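Local coordinates for DNA repair protein MmcB-related protein (Silicibacter pomeroyi, PDB 3DNX), which is of unknown function but belongs to the MmcB-like family and may therefore take part in DNA repair, at the interface of chains A and B. Sequence-based numbering; all coordinates share one arbitrary frame. Chains: chain A/B, uncharacterized protein SPO1766.

The interface of chains A and B. Residues chain A 48, 129-130, 132-133, 136-137; chain B 30, 48, 129, 132-133, 136.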
# COMPACT_ATOMS: atom_id res chain seq x y z
N LEU A 48 5.79 8.32 1.01
CA LEU A 48 6.56 7.64 0.01
C LEU A 48 6.46 8.37 -1.33
O LEU A 48 5.34 8.57 -1.88
CB LEU A 48 6.10 6.19 -0.13
CG LEU A 48 6.75 5.36 -1.22
CD1 LEU A 48 8.26 5.19 -0.97
CD2 LEU A 48 6.02 3.97 -1.38
N ILE A 129 9.97 0.16 2.36
CA ILE A 129 8.97 0.15 1.28
C ILE A 129 8.07 -1.10 1.33
O ILE A 129 6.84 -1.01 1.12
CB ILE A 129 9.61 0.40 -0.12
CG1 ILE A 129 10.25 1.80 -0.12
CG2 ILE A 129 8.53 0.19 -1.28
CD1 ILE A 129 10.82 2.23 -1.42
N GLN A 130 8.66 -2.23 1.67
CA GLN A 130 7.93 -3.48 1.81
C GLN A 130 6.92 -3.37 2.96
O GLN A 130 5.76 -3.84 2.85
CB GLN A 130 8.89 -4.66 2.04
CG GLN A 130 8.25 -5.96 2.47
CD GLN A 130 7.63 -6.68 1.33
OE1 GLN A 130 8.20 -6.71 0.25
NE2 GLN A 130 6.48 -7.32 1.58
N PHE A 132 5.71 -0.53 4.25
CA PHE A 132 4.73 0.46 3.86
C PHE A 132 3.64 -0.18 2.98
O PHE A 132 2.43 -0.02 3.26
CB PHE A 132 5.45 1.58 3.14
CG PHE A 132 4.57 2.69 2.68
CD1 PHE A 132 4.54 3.89 3.37
CD2 PHE A 132 3.83 2.58 1.52
CE1 PHE A 132 3.75 4.94 2.91
CE2 PHE A 132 3.05 3.61 1.06
CZ PHE A 132 2.98 4.79 1.76
N ALA A 133 4.08 -0.89 1.95
CA ALA A 133 3.18 -1.67 1.04
C ALA A 133 2.24 -2.57 1.83
O ALA A 133 1.02 -2.57 1.66
CB ALA A 133 4.01 -2.52 0.08
N ALA A 136 -0.27 -0.45 4.01
CA ALA A 136 -1.28 0.14 3.17
C ALA A 136 -2.30 -0.88 2.68
O ALA A 136 -3.52 -0.63 2.72
CB ALA A 136 -0.62 0.82 2.00
N ALA A 137 -1.81 -2.00 2.16
CA ALA A 137 -2.68 -2.98 1.54
C ALA A 137 -3.56 -3.70 2.58
O ALA A 137 -4.73 -3.95 2.30
CB ALA A 137 -1.91 -3.96 0.66
N VAL B 30 -0.41 -9.79 1.10
CA VAL B 30 -1.35 -8.69 0.92
C VAL B 30 -1.63 -8.59 -0.57
O VAL B 30 -0.93 -9.20 -1.38
CB VAL B 30 -0.79 -7.35 1.45
CG1 VAL B 30 -0.67 -7.40 3.02
CG2 VAL B 30 0.57 -7.04 0.83
N LEU B 48 1.42 -9.69 -2.82
CA LEU B 48 2.74 -9.40 -2.36
C LEU B 48 3.02 -10.16 -1.06
O LEU B 48 2.29 -10.01 -0.05
CB LEU B 48 2.93 -7.90 -2.15
CG LEU B 48 4.25 -7.44 -1.55
CD1 LEU B 48 5.42 -7.78 -2.49
CD2 LEU B 48 4.20 -5.91 -1.20
N ILE B 129 7.03 -3.37 -6.65
CA ILE B 129 6.70 -3.11 -5.24
C ILE B 129 6.37 -1.63 -4.98
O ILE B 129 5.43 -1.31 -4.22
CB ILE B 129 7.78 -3.68 -4.28
CG1 ILE B 129 7.83 -5.21 -4.45
CG2 ILE B 129 7.51 -3.22 -2.77
CD1 ILE B 129 8.75 -5.93 -3.52
N PHE B 132 2.90 -1.10 -6.43
CA PHE B 132 1.94 -1.72 -5.55
C PHE B 132 1.67 -0.83 -4.33
O PHE B 132 0.50 -0.53 -4.00
CB PHE B 132 2.48 -3.08 -5.14
CG PHE B 132 1.59 -3.85 -4.23
CD1 PHE B 132 0.83 -4.90 -4.72
CD2 PHE B 132 1.55 -3.59 -2.88
CE1 PHE B 132 0.04 -5.65 -3.87
CE2 PHE B 132 0.76 -4.33 -2.03
CZ PHE B 132 -0.01 -5.35 -2.51
N ALA B 133 2.75 -0.41 -3.67
CA ALA B 133 2.70 0.56 -2.53
C ALA B 133 1.88 1.80 -2.87
O ALA B 133 0.95 2.20 -2.16
CB ALA B 133 4.11 0.98 -2.13
N ALA B 136 -1.91 0.86 -3.46
CA ALA B 136 -2.56 0.59 -2.20
C ALA B 136 -2.81 1.84 -1.39
O ALA B 136 -3.91 2.03 -0.84
CB ALA B 136 -1.70 -0.38 -1.42
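Helix 122-144 of each chain packs against its two-fold mate, and A:Ala133 and B:Ala133 carry much of the buried surface where each helix also meets the partner's strand 45-48. The small side chains of Ala133 and Ala136 in both chains let the helices come close; toward one end of the patch CB of A:Ala136 meets CB of B:Ala136 at 3.8 Å. Toward the other, wider end the branch methyls CG2 of A:Ile129 and B:Ile129 touch at 3.9 Å as the two side chains cross obliquely. Between these pairs, the methyl of A:Ala133 rests against CD2 of B:Leu48, 3.6 Å away; B:Ala133 repeats this with A:Leu48. With CG anti to the backbone N (chi1 -180°), the B:Phe132 ring brings CD2 near CB of A:Ala133 and CE2 toward A:Ala137. CB of A:Leu48 covers one face of A:Phe132 near the rim, as B:Leu48 does for B:Phe132, and probably limits ring rotation. A:Gln130, bent at chi2 (78°), brings its amide tip to tip with B:Leu48, NE2 lying 3.9 Å from CG, while OE1 nears CD1 of B:Ile129. An alanine in place of A:Gln130 would probably open a gap beside CG and CD1 of B:Leu48 and uncover CD1 of B:Ile129. No polar bond crosses this patch, so its cohesion rests on apolar packing; the pair need not be the biological dimer. Farther along, CB of A:Ala137 sits 3.7 Å from CB of B:Val30 and 3.8 Å from CE2 of B:Phe132.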